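Local coordinates for lipase (Rhizopus chinensis, PDB 6A0W), which probably hydrolyses the ester bonds of triacylglycerols as a serine hydrolase of the class 3 lipase family with an alpha/beta-hydrolase core, at residues D98-K101 with T102-T106; G138-S141 with S142-V146; R191-P194 with K195-S198; A213-V216 with D217-G220; F278-I281 with A282-L285. One frame throughout, in Å; residues are numbered along the deposited sequence.

Interaction 1. Residues D98-K101 with T102-T106; sequences DAQK and TIYVT
Thr102 bonds back to Gln100 by an unusual route: its hydroxyl OG1 donates to the carbonyl Gln100 O at 2.9 Å, but it comes from above the carbonyl plane, 64° out of it, and not from a lone-pair direction. The torsion of Thr102 allows this. OG1 stands beside its own backbone N (chi1 -61°), turned back toward the loop, while the methyl CG2 is sent the other way, along the strand. That methyl lies over the ring of Tyr104, 3.5 Å above its plane and over its centre, so one threonine both pins the turn and packs on an aromatic face. The far end of the same ring carries OH, which the side chain of Gln100 approaches with CD 3.6 Å from Tyr104 OH. The amide and ring planes are close to perpendicular, and the two side chains cross at about a right angle.

Lys101 contributes through its backbone. Its phi of 49° is left-handed and follows three residues in right-handed helical or near-helical conformation, and Lys101 N makes a weak bond to Asp98 O. Its ammonium leads elsewhere, to a salt bridge with Asp163, while Asp98 is tied by Arg96 and Lys78. Past the turn, Thr102 and Tyr104 also pack on Ile167 of the parallel neighbour 165-171.

Lys101 and Thr102 together face Ser97, which defines a G1 beta bulge. A short loop closed in this way is a beta-hairpin connection, here joining the antiparallel strands 90-97 and 102-108 of the lipase's central sheet.

Interaction 2. Residues G138-S141 with S142-V146; sequences GFLS and SYNQV
Asn144 N donates to Leu140 O at 2.9 Å, one of four successive i to i+4 bonds that make 138-146 a regular piece of helix 137-160. Ser142 N to Gly138 O is the straightest, with an N-H...O angle of 168°, and Gln145 N to Ser141 O is the most bent, at 144°. Ser141 O has a second donor: a water 2.6 Å from it, which in turn accepts from Gln145 NE2 at 2.8 Å. The first torsion of Gln145 sets CG beside its backbone N, 3.5 Å from Ser141 O, and the bend at chi2, with the rest of the chain, then brings NE2 to the water.

Packing between side chains is thin. Leu140 CG lies 3.7 Å from Asn144 ND2; leucine CG is set anti to the backbone N (chi1 -173°), which swings the branch toward the next turn. The hydroxyls look elsewhere: Ser141 OG bonds to Ala137 O, Ser142 OG to Thr88, and Tyr143 OH to Tyr150 and Asp184. Phe139 stacks on His136 and packs against helix 173-188.

Cohesion here is therefore mainly backbone hydrogen bonding, extended on the exposed flank by a water bridge, while the buried side chains serve to fasten the helix to its neighbours.

Interaction 3. Residues R191-P194 with K195-S198; sequences RLSP and KNLS
Ser193 to Asn196 form a type I beta turn, with Pro194 and Lys195 both in right-handed helical conformation (phi -64° and -74°), closed by Asn196 N donating to Ser193 O at 2.9 Å. Inside it sits an ST turn: Ser193 OG accepts from Lys195 N at 3.2 Å, having its hydroxyl between its own backbone N and carbonyl carbon. The turn delivers the chain from the loop after helix 173-188 into strand 197-202, which runs parallel to 165-171 in the central sheet of this alpha/beta-hydrolase fold.

Asn196 works as a clamp on the incoming loop. Its amide uses both ends: ND2 donates to Arg191 O at 3.0 Å in a nearly straight bond, with that oxygen in the amide plane, and OD1 accepts from Ser193 N at 2.8 Å, nearly along the C=O axis. Two bonds to backbone atoms thus fix the rotation of the amide. CG occupies the crowded position between N and carbonyl carbon (chi1 64°), folding the amide back over the chain that precedes it. Leu192 crosses this group at about a right angle, its CD2 3.6 Å from Asn196 OD1; beyond it, Leu192 and Leu197 both pack on Val166 and Leu185, joining the turn to the core. Lys195 curls past the serine, its CE near the hydroxyl, and the guanidinium of Arg191 turns away to Glu189.

On the outer side, one water donates to Pro194 O at 2.7 Å and, more weakly, to Leu197 O at 2.9 Å, and it also meets Ser198 OG.

Interaction 4. Residues A213-V216 with D217-G220; sequences AYYV and DSTG. With SO4 (sulfate ion), chain D.
Thr219 lays its methyl CG2 over one face of the Tyr215 ring, 3.7 Å above the plane and offset toward the rim, in a CH-pi contact where the two side chains cross at about a right angle. Closest is ring atom CZ, at 3.7 Å from CG2. With chi1 at 169°, the Tyr215 ring trails along the helix toward its C-terminal end; its OH then bonds to Gln187 of helix 173-188, and Met183 and Tyr186 of that helix touch both residues.

The other branch of Thr219 turns inward. OG1 donates to Val216 O at 2.7 Å and in the carbonyl plane, while Thr219 N reaches the same oxygen at 3.2 Å from well above that plane, so two donors from one residue grip a single carbonyl. OG1 is also linked to Ile221 N in the next loop. Ser218 acts in like fashion one residue earlier, its OG donating to Tyr215 O at 2.6 Å, whereas the bond from Thr219 N to that oxygen is weak. Gly220 then leaves helical geometry with positive phi.

One residue before Tyr215, Tyr214 OH donates to O4 of a sulfate at 2.9 Å; Asn210 binds the same ion, which probably came from the crystallisation liquor.

Two late carbonyls of helix 210-218, Tyr215 O and Val216 O, thus gain side-chain hydroxyl donors as the regular backbone pattern weakens, consistent with the helix of this beta-alpha-beta unit fraying here, ahead of Gly220 and strand 223-228.

Interaction 5. Residues F278-I281 with A282-L285; sequences FTSI and ADHL
Ile281, Ala282 and Ser280 form the centre of this turn, and Ser280 holds it from one side. Its hydroxyl OG accepts from Asp283 N at 2.9 Å with a fairly straight N-H...O angle of 156°. The serine torsion (chi1 86°) brings OG round between N and carbonyl carbon, over the start of the 3-10 segment 282-284; there it also lies 3.3 Å from Asp283 CB and 3.9 Å from Ala282 CB. Ala282 carries the turn onward, its O accepting from Leu285 N at 3.2 Å.

Ile281 holds the turn through its backbone. Ile281 O receives His284 N at 2.9 Å, from above the carbonyl plane, and His284 CB lies beside the same oxygen at 3.1 Å. Leu285 CG approaches it too, at 3.8 Å. The Ile281 side chain turns away onto Phe113 and Ile117 of helix 113-118, probably the lid as in related fungal lipases, and Leu285 packs on Phe113 as well.

Asp283 is anchored by its carboxylate to Arg230 N. His284 takes the imidazole, with CG anti to the backbone N (chi1 -173°), to Ser172 through NE2 and to Asp231 through ND1, and the ring meets Phe113 edge-to-face.

Ser172, His284 and Asp231 match the pattern of a Ser-His-Asp triad, so the tight turn, with one side-chain and one backbone bond between 278-281 and 282-285, probably sets the position of the histidine backbone, while Asp231 and Ser172 orient its ring.

How the interactions relate
All five contacts are local, lie in series along one chain and belong to one alpha/beta-hydrolase framework. Interactions 1 and 3 flank the strand 165-171, with centres about 13 Å apart; interaction 1 bonds to its backbone on one edge and interaction 3 on the other. Interactions 3 and 4 are the pair that touch: Pro194 CB lies 3.3 Å from Gly220 O, packing the turn before strand 197-202 on the end of helix 210-218. Interaction 2, within helix 137-160, touches none of the others; its centre is about 25 Å from that of interaction 5. Interaction 5 carries the probable catalytic histidine, and its centre is about 30 Å from that of interaction 1 and about 32 Å from that of interaction 3.

Interaction 1. Residues D98-K101 with T102-T106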
loop_
_atom_site.group_PDB
_atom_site.type_symbol
_atom_site.label_atom_id
_atom_site.label_comp_id
_atom_site.label_asym_id
_atom_site.label_seq_id
_atom_site.Cartn_x
_atom_site.Cartn_y
_atom_site.Cartn_z
ATOM N N ASP A 98 -6.773 -11.494 -17.944
ATOM C CA ASP A 98 -6.742 -11.242 -19.351
ATOM C C ASP A 98 -7.814 -10.244 -19.688
ATOM O O ASP A 98 -7.618 -9.391 -20.492
ATOM C CB ASP A 98 -6.917 -12.515 -20.138
ATOM C CG ASP A 98 -5.734 -13.401 -20.022
ATOM O OD1 ASP A 98 -4.627 -12.908 -20.059
ATOM O OD2 ASP A 98 -5.910 -14.585 -19.862
ATOM N N ALA A 99 -8.937 -10.338 -19.015
ATOM C CA ALA A 99 -10.070 -9.423 -19.256
ATOM C C ALA A 99 -9.662 -7.983 -18.949
ATOM O O ALA A 99 -10.033 -7.113 -19.699
ATOM C CB ALA A 99 -11.232 -9.840 -18.407
ATOM N N GLN A 100 -8.902 -7.757 -17.905
ATOM C CA GLN A 100 -8.503 -6.381 -17.539
ATOM C C GLN A 100 -7.115 -6.068 -18.095
ATOM O O GLN A 100 -6.655 -4.972 -17.852
ATOM C CB GLN A 100 -8.516 -6.233 -16.021
ATOM C CG GLN A 100 -9.759 -6.809 -15.373
ATOM C CD GLN A 100 -10.044 -6.285 -13.989
ATOM O OE1 GLN A 100 -10.563 -6.986 -13.142
ATOM N NE2 GLN A 100 -9.741 -5.021 -13.766
ATOM N N LYS A 101 -6.499 -7.003 -18.800
ATOM C CA LYS A 101 -5.131 -6.843 -19.356
ATOM C C LYS A 101 -4.204 -6.328 -18.253
ATOM O O LYS A 101 -3.522 -5.349 -18.477
ATOM C CB LYS A 101 -5.160 -5.923 -20.575
ATOM C CG LYS A 101 -5.825 -6.518 -21.803
ATOM C CD LYS A 101 -5.861 -5.585 -22.980
ATOM C CE LYS A 101 -4.958 -6.026 -24.112
ATOM N NZ LYS A 101 -4.559 -4.908 -24.998
ATOM N N THR A 102 -4.175 -6.995 -17.120
ATOM C CA THR A 102 -3.382 -6.523 -15.971
ATOM C C THR A 102 -2.606 -7.678 -15.342
ATOM O O THR A 102 -3.138 -8.779 -15.273
ATOM C CB THR A 102 -4.305 -5.907 -14.903
ATOM O OG1 THR A 102 -5.024 -4.794 -15.412
ATOM C CG2 THR A 102 -3.595 -5.470 -13.644
ATOM N N ILE A 103 -1.379 -7.421 -14.968
ATOM C CA ILE A 103 -0.590 -8.378 -14.159
ATOM C C ILE A 103 -0.553 -7.770 -12.759
ATOM O O ILE A 103 -0.049 -6.664 -12.617
ATOM C CB ILE A 103 0.825 -8.579 -14.718
ATOM C CG1 ILE A 103 0.800 -9.157 -16.132
ATOM C CG2 ILE A 103 1.632 -9.431 -13.769
ATOM C CD1 ILE A 103 2.026 -8.861 -16.932
ATOM N N TYR A 104 -1.086 -8.451 -11.784
ATOM C CA TYR A 104 -1.124 -7.905 -10.414
ATOM C C TYR A 104 0.010 -8.490 -9.579
ATOM O O TYR A 104 0.245 -9.668 -9.640
ATOM C CB TYR A 104 -2.429 -8.288 -9.721
ATOM C CG TYR A 104 -3.699 -7.723 -10.298
ATOM C CD1 TYR A 104 -4.399 -8.390 -11.277
ATOM C CD2 TYR A 104 -4.217 -6.535 -9.830
ATOM C CE1 TYR A 104 -5.577 -7.885 -11.785
ATOM C CE2 TYR A 104 -5.387 -6.007 -10.332
ATOM C CZ TYR A 104 -6.075 -6.693 -11.308
ATOM O OH TYR A 104 -7.225 -6.171 -11.804
ATOM N N VAL A 105 0.682 -7.641 -8.859
ATOM C CA VAL A 105 1.716 -8.044 -7.881
ATOM C C VAL A 105 1.139 -7.585 -6.548
ATOM O O VAL A 105 1.005 -6.404 -6.384
ATOM C CB VAL A 105 3.082 -7.405 -8.170
ATOM C CG1 VAL A 105 4.108 -7.877 -7.172
ATOM C CG2 VAL A 105 3.544 -7.700 -9.582
ATOM N N THR A 106 0.794 -8.486 -5.668
ATOM C CA THR A 106 0.132 -8.104 -4.399
ATOM C C THR A 106 0.937 -8.583 -3.190
ATOM O O THR A 106 1.389 -9.709 -3.219
ATOM C CB THR A 106 -1.290 -8.682 -4.363
ATOM O OG1 THR A 106 -1.996 -8.306 -5.537
ATOM C CG2 THR A 106 -2.064 -8.256 -3.143
#

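Interaction 2. Residues G138-S141 with S142-V146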
loop_
_atom_site.group_PDB
_atom_site.type_symbol
_atom_site.label_atom_id
_atom_site.label_comp_id
_atom_site.label_asym_id
_atom_site.label_seq_id
_atom_site.Cartn_x
_atom_site.Cartn_y
_atom_site.Cartn_z
ATOM N N GLY A 138 13.617 -2.951 8.425
ATOM C CA GLY A 138 12.687 -4.081 8.400
ATOM C C GLY A 138 12.020 -4.256 7.058
ATOM O O GLY A 138 12.042 -5.345 6.485
ATOM N N PHE A 139 11.407 -3.192 6.528
ATOM C CA PHE A 139 10.684 -3.386 5.282
ATOM C C PHE A 139 11.648 -3.883 4.199
ATOM O O PHE A 139 11.299 -4.691 3.334
ATOM C CB PHE A 139 9.964 -2.104 4.845
ATOM C CG PHE A 139 9.023 -1.503 5.878
ATOM C CD1 PHE A 139 8.445 -2.249 6.881
ATOM C CD2 PHE A 139 8.671 -0.169 5.787
ATOM C CE1 PHE A 139 7.660 -1.645 7.854
ATOM C CE2 PHE A 139 7.862 0.445 6.725
ATOM C CZ PHE A 139 7.329 -0.305 7.750
ATOM N N LEU A 140 12.820 -3.269 4.130
ATOM C CA LEU A 140 13.783 -3.606 3.093
ATOM C C LEU A 140 14.332 -5.033 3.219
ATOM O O LEU A 140 14.492 -5.717 2.206
ATOM C CB LEU A 140 14.945 -2.596 3.086
ATOM C CG LEU A 140 15.946 -2.740 1.932
ATOM C CD1 LEU A 140 15.309 -2.410 0.616
ATOM C CD2 LEU A 140 17.163 -1.842 2.137
ATOM N N SER A 141 14.571 -5.518 4.438
ATOM C CA SER A 141 14.935 -6.953 4.605
ATOM C C SER A 141 13.866 -7.897 4.111
ATOM O O SER A 141 14.160 -8.848 3.388
ATOM C CB SER A 141 15.221 -7.320 6.065
ATOM O OG SER A 141 14.872 -6.255 6.914
ATOM N N SER A 142 12.611 -7.576 4.404
ATOM C CA SER A 142 11.518 -8.405 3.915
ATOM C C SER A 142 11.469 -8.392 2.396
ATOM O O SER A 142 11.336 -9.447 1.749
ATOM C CB SER A 142 10.165 -7.975 4.517
ATOM O OG SER A 142 10.207 -7.913 5.919
ATOM N N TYR A 143 11.654 -7.203 1.820
ATOM C CA TYR A 143 11.650 -7.092 0.385
ATOM C C TYR A 143 12.741 -7.984 -0.205
ATOM O O TYR A 143 12.511 -8.679 -1.213
ATOM C CB TYR A 143 11.811 -5.624 -0.100
ATOM C CG TYR A 143 11.732 -5.532 -1.608
ATOM C CD1 TYR A 143 10.554 -5.847 -2.256
ATOM C CD2 TYR A 143 12.872 -5.346 -2.371
ATOM C CE1 TYR A 143 10.475 -5.946 -3.618
ATOM C CE2 TYR A 143 12.819 -5.423 -3.757
ATOM C CZ TYR A 143 11.617 -5.729 -4.371
ATOM O OH TYR A 143 11.514 -5.880 -5.738
ATOM N N ASN A 144 13.944 -7.893 0.353
ATOM C CA ASN A 144 15.073 -8.647 -0.220
ATOM C C ASN A 144 14.894 -10.174 -0.122
ATOM O O ASN A 144 15.414 -10.900 -0.968
ATOM C CB ASN A 144 16.396 -8.185 0.403
ATOM C CG ASN A 144 16.885 -6.871 -0.192
ATOM O OD1 ASN A 144 16.832 -6.698 -1.369
ATOM N ND2 ASN A 144 17.300 -5.934 0.637
ATOM N N GLN A 145 14.024 -10.645 0.769
ATOM C CA GLN A 145 13.595 -12.053 0.749
ATOM C C GLN A 145 12.626 -12.360 -0.373
ATOM O O GLN A 145 12.802 -13.335 -1.108
ATOM C CB GLN A 145 12.942 -12.470 2.069
ATOM C CG GLN A 145 13.835 -12.370 3.297
ATOM C CD GLN A 145 15.038 -13.313 3.168
ATOM O OE1 GLN A 145 14.879 -14.507 2.858
ATOM N NE2 GLN A 145 16.233 -12.732 3.167
ATOM N N VAL A 146 11.621 -11.518 -0.568
ATOM C CA VAL A 146 10.555 -11.901 -1.502
ATOM C C VAL A 146 10.868 -11.572 -2.957
ATOM O O VAL A 146 10.261 -12.180 -3.880
ATOM C CB VAL A 146 9.167 -11.340 -1.095
ATOM C CG1 VAL A 146 8.778 -11.894 0.272
ATOM C CG2 VAL A 146 9.187 -9.823 -1.082
HETATM O O HOH W 1 16.519 -10.014 3.562
#

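Interaction 3. Residues R191-P194 with K195-S198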
loop_
_atom_site.group_PDB
_atom_site.type_symbol
_atom_site.label_atom_id
_atom_site.label_comp_id
_atom_site.label_asym_id
_atom_site.label_seq_id
_atom_site.Cartn_x
_atom_site.Cartn_y
_atom_site.Cartn_z
ATOM N N ARG A 191 11.091 -2.751 -19.683
ATOM C CA ARG A 191 9.826 -2.672 -20.373
ATOM C C ARG A 191 8.713 -1.924 -19.606
ATOM O O ARG A 191 7.648 -1.662 -20.165
ATOM C CB ARG A 191 9.371 -4.064 -20.734
ATOM C CG ARG A 191 10.356 -4.748 -21.695
ATOM C CD ARG A 191 9.981 -6.209 -21.853
ATOM N NE ARG A 191 10.153 -6.948 -20.600
ATOM C CZ ARG A 191 9.915 -8.245 -20.454
ATOM N NH1 ARG A 191 9.414 -8.949 -21.464
ATOM N NH2 ARG A 191 10.068 -8.804 -19.258
ATOM N N LEU A 192 8.961 -1.587 -18.342
ATOM C CA LEU A 192 7.962 -0.912 -17.520
ATOM C C LEU A 192 8.362 0.531 -17.355
ATOM O O LEU A 192 9.552 0.801 -17.179
ATOM C CB LEU A 192 7.813 -1.575 -16.152
ATOM C CG LEU A 192 7.140 -2.934 -16.217
ATOM C CD1 LEU A 192 7.300 -3.642 -14.878
ATOM C CD2 LEU A 192 5.697 -2.899 -16.687
ATOM N N SER A 193 7.351 1.406 -17.276
ATOM C CA SER A 193 7.527 2.862 -17.122
ATOM C C SER A 193 6.225 3.442 -16.555
ATOM O O SER A 193 5.258 2.686 -16.401
ATOM C CB SER A 193 7.778 3.506 -18.495
ATOM O OG SER A 193 6.618 3.422 -19.306
ATOM N N PRO A 194 6.110 4.787 -16.490
ATOM C CA PRO A 194 4.879 5.398 -16.008
ATOM C C PRO A 194 3.695 5.124 -16.884
ATOM O O PRO A 194 2.571 5.071 -16.357
ATOM C CB PRO A 194 5.190 6.886 -16.000
ATOM C CG PRO A 194 6.652 6.918 -15.700
ATOM C CD PRO A 194 7.207 5.765 -16.480
ATOM N N LYS A 195 3.940 4.659 -18.104
ATOM C CA LYS A 195 2.819 4.311 -18.986
ATOM C C LYS A 195 2.147 3.032 -18.594
ATOM O O LYS A 195 0.993 2.836 -18.967
ATOM C CB LYS A 195 3.256 4.186 -20.441
ATOM C CG LYS A 195 3.948 5.430 -21.008
ATOM C CD LYS A 195 4.920 5.073 -22.130
ATOM C CE LYS A 195 6.276 5.744 -21.938
ATOM N NZ LYS A 195 6.609 6.426 -23.211
ATOM N N ASN A 196 2.885 2.087 -17.999
ATOM C CA ASN A 196 2.322 0.749 -17.830
ATOM C C ASN A 196 2.577 0.132 -16.464
ATOM O O ASN A 196 2.261 -1.038 -16.261
ATOM C CB ASN A 196 2.731 -0.210 -18.958
ATOM C CG ASN A 196 4.228 -0.476 -18.996
ATOM O OD1 ASN A 196 5.010 0.225 -18.344
ATOM N ND2 ASN A 196 4.644 -1.393 -19.888
ATOM N N LEU A 197 3.044 0.947 -15.515
ATOM C CA LEU A 197 3.262 0.496 -14.160
ATOM C C LEU A 197 2.679 1.523 -13.195
ATOM O O LEU A 197 2.950 2.717 -13.319
ATOM C CB LEU A 197 4.757 0.350 -13.882
ATOM C CG LEU A 197 5.205 0.060 -12.466
ATOM C CD1 LEU A 197 4.673 -1.306 -12.044
ATOM C CD2 LEU A 197 6.716 0.068 -12.373
ATOM N N SER A 198 2.062 1.019 -12.132
ATOM C CA SER A 198 1.350 1.862 -11.167
ATOM C C SER A 198 1.381 1.140 -9.818
ATOM O O SER A 198 1.322 -0.080 -9.777
ATOM C CB SER A 198 -0.145 2.011 -11.633
ATOM O OG SER A 198 -0.259 3.229 -12.300
HETATM O O HOH W 2 0.803 3.553 -15.066
#

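Interaction 4. Residues A213-V216 with D217-G220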
loop_
_atom_site.group_PDB
_atom_site.type_symbol
_atom_site.label_atom_id
_atom_site.label_comp_id
_atom_site.label_asym_id
_atom_site.label_seq_id
_atom_site.Cartn_x
_atom_site.Cartn_y
_atom_site.Cartn_z
ATOM N N ALA A 213 11.803 9.691 -0.869
ATOM C CA ALA A 213 10.522 10.248 -1.298
ATOM C C ALA A 213 10.682 11.110 -2.559
ATOM O O ALA A 213 9.937 10.927 -3.526
ATOM C CB ALA A 213 9.903 11.055 -0.158
ATOM N N TYR A 214 11.731 11.932 -2.604
ATOM C CA TYR A 214 11.991 12.717 -3.810
ATOM C C TYR A 214 12.318 11.829 -4.981
ATOM O O TYR A 214 11.875 12.081 -6.111
ATOM C CB TYR A 214 13.111 13.741 -3.599
ATOM C CG TYR A 214 12.905 14.624 -2.388
ATOM C CD1 TYR A 214 11.641 15.037 -2.004
ATOM C CD2 TYR A 214 13.994 15.105 -1.678
ATOM C CE1 TYR A 214 11.460 15.879 -0.902
ATOM C CE2 TYR A 214 13.836 15.946 -0.596
ATOM C CZ TYR A 214 12.564 16.297 -0.190
ATOM O OH TYR A 214 12.416 17.110 0.911
ATOM N N TYR A 215 13.079 10.768 -4.718
ATOM C CA TYR A 215 13.390 9.815 -5.765
ATOM C C TYR A 215 12.110 9.172 -6.318
ATOM O O TYR A 215 11.933 8.995 -7.523
ATOM C CB TYR A 215 14.368 8.719 -5.248
ATOM C CG TYR A 215 14.511 7.570 -6.227
ATOM C CD1 TYR A 215 15.151 7.736 -7.437
ATOM C CD2 TYR A 215 13.919 6.350 -5.973
ATOM C CE1 TYR A 215 15.183 6.722 -8.389
ATOM C CE2 TYR A 215 13.901 5.359 -6.925
ATOM C CZ TYR A 215 14.555 5.521 -8.112
ATOM O OH TYR A 215 14.576 4.473 -9.013
ATOM N N VAL A 216 11.265 8.689 -5.425
ATOM C CA VAL A 216 10.051 8.016 -5.873
ATOM C C VAL A 216 9.239 8.941 -6.801
ATOM O O VAL A 216 8.795 8.547 -7.889
ATOM C CB VAL A 216 9.195 7.612 -4.657
ATOM C CG1 VAL A 216 7.794 7.245 -5.114
ATOM C CG2 VAL A 216 9.833 6.427 -3.940
ATOM N N ASP A 217 9.090 10.177 -6.366
ATOM C CA ASP A 217 8.395 11.216 -7.162
ATOM C C ASP A 217 9.075 11.477 -8.514
ATOM O O ASP A 217 8.404 11.567 -9.530
ATOM C CB ASP A 217 8.320 12.516 -6.340
ATOM C CG ASP A 217 7.240 12.484 -5.295
ATOM O OD1 ASP A 217 6.388 11.553 -5.340
ATOM O OD2 ASP A 217 7.233 13.399 -4.424
ATOM N N SER A 218 10.406 11.378 -8.553
ATOM C CA SER A 218 11.164 11.615 -9.785
ATOM C C SER A 218 10.959 10.561 -10.805
ATOM O O SER A 218 11.189 10.805 -11.980
ATOM C CB SER A 218 12.665 11.716 -9.512
ATOM O OG SER A 218 13.263 10.471 -9.217
ATOM N N THR A 219 10.534 9.370 -10.393
ATOM C CA THR A 219 10.377 8.296 -11.371
ATOM C C THR A 219 9.155 8.510 -12.233
ATOM O O THR A 219 8.972 7.811 -13.263
ATOM C CB THR A 219 10.230 6.891 -10.715
ATOM O OG1 THR A 219 9.011 6.802 -9.953
ATOM C CG2 THR A 219 11.414 6.570 -9.782
ATOM N N GLY A 220 8.192 9.275 -11.720
ATOM C CA GLY A 220 6.895 9.399 -12.454
ATOM C C GLY A 220 6.013 8.159 -12.403
ATOM O O GLY A 220 4.913 8.160 -12.965
HETATM S S SO4 D . 15.742 18.445 1.911
HETATM O O1 SO4 D . 15.509 17.074 2.427
HETATM O O2 SO4 D . 15.737 19.449 3.011
HETATM O O3 SO4 D . 17.065 18.442 1.245
HETATM O O4 SO4 D . 14.745 18.868 0.897
#

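Interaction 5. Residues F278-I281 with A282-L285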
loop_
_atom_site.group_PDB
_atom_site.type_symbol
_atom_site.label_atom_id
_atom_site.label_comp_id
_atom_site.label_asym_id
_atom_site.label_seq_id
_atom_site.Cartn_x
_atom_site.Cartn_y
_atom_site.Cartn_z
ATOM N N PHE A 278 -5.345 12.166 16.800
ATOM C CA PHE A 278 -6.512 11.387 17.128
ATOM C C PHE A 278 -6.698 10.323 16.067
ATOM O O PHE A 278 -7.594 10.409 15.223
ATOM C CB PHE A 278 -7.749 12.302 17.241
ATOM C CG PHE A 278 -7.599 13.387 18.274
ATOM C CD1 PHE A 278 -7.685 13.085 19.623
ATOM C CD2 PHE A 278 -7.334 14.688 17.904
ATOM C CE1 PHE A 278 -7.551 14.063 20.582
ATOM C CE2 PHE A 278 -7.175 15.668 18.860
ATOM C CZ PHE A 278 -7.289 15.358 20.199
ATOM N N THR A 279 -5.889 9.271 16.176
ATOM C CA THR A 279 -5.852 8.179 15.204
ATOM C C THR A 279 -6.365 6.891 15.832
ATOM O O THR A 279 -6.753 6.877 16.996
ATOM C CB THR A 279 -4.393 7.957 14.754
ATOM O OG1 THR A 279 -3.560 7.885 15.917
ATOM C CG2 THR A 279 -3.920 9.130 13.892
ATOM N N SER A 280 -6.424 5.814 15.053
ATOM C CA SER A 280 -6.859 4.532 15.587
ATOM C C SER A 280 -6.317 3.394 14.729
ATOM O O SER A 280 -6.204 3.527 13.515
ATOM C CB SER A 280 -8.376 4.456 15.638
ATOM O OG SER A 280 -8.951 4.023 14.423
ATOM N N ILE A 281 -6.116 2.238 15.344
ATOM C CA ILE A 281 -5.774 1.028 14.595
ATOM C C ILE A 281 -7.050 0.465 14.013
ATOM O O ILE A 281 -7.053 -0.137 12.932
ATOM C CB ILE A 281 -4.978 0.005 15.476
ATOM C CG1 ILE A 281 -4.481 -1.154 14.636
ATOM C CG2 ILE A 281 -5.820 -0.538 16.602
ATOM C CD1 ILE A 281 -3.206 -0.762 13.919
ATOM N N ALA A 282 -8.175 0.726 14.659
ATOM C CA ALA A 282 -9.436 0.154 14.154
ATOM C C ALA A 282 -9.684 0.673 12.733
ATOM O O ALA A 282 -10.205 -0.041 11.891
ATOM C CB ALA A 282 -10.624 0.546 15.058
ATOM N N ASP A 283 -9.388 1.950 12.482
ATOM C CA ASP A 283 -9.624 2.505 11.149
ATOM C C ASP A 283 -8.731 1.884 10.055
ATOM O O ASP A 283 -9.025 2.071 8.878
ATOM C CB ASP A 283 -9.520 4.045 11.165
ATOM C CG ASP A 283 -10.851 4.717 11.557
ATOM O OD1 ASP A 283 -11.875 4.022 11.597
ATOM O OD2 ASP A 283 -10.910 5.942 11.659
ATOM N N HIS A 284 -7.673 1.147 10.438
ATOM C CA HIS A 284 -6.770 0.478 9.469
ATOM C C HIS A 284 -7.440 -0.689 8.771
ATOM O O HIS A 284 -6.989 -1.129 7.691
ATOM C CB HIS A 284 -5.529 -0.005 10.214
ATOM C CG HIS A 284 -4.432 -0.551 9.351
ATOM N ND1 HIS A 284 -3.803 0.198 8.381
ATOM C CD2 HIS A 284 -3.688 -1.685 9.480
ATOM C CE1 HIS A 284 -2.719 -0.440 7.964
ATOM N NE2 HIS A 284 -2.634 -1.597 8.601
ATOM N N LEU A 285 -8.549 -1.167 9.358
ATOM C CA LEU A 285 -9.088 -2.494 9.048
ATOM C C LEU A 285 -10.175 -2.556 8.008
ATOM O O LEU A 285 -10.553 -3.656 7.581
ATOM C CB LEU A 285 -9.540 -3.213 10.326
ATOM C CG LEU A 285 -8.507 -3.305 11.462
ATOM C CD1 LEU A 285 -9.063 -4.145 12.619
ATOM C CD2 LEU A 285 -7.163 -3.875 10.990
#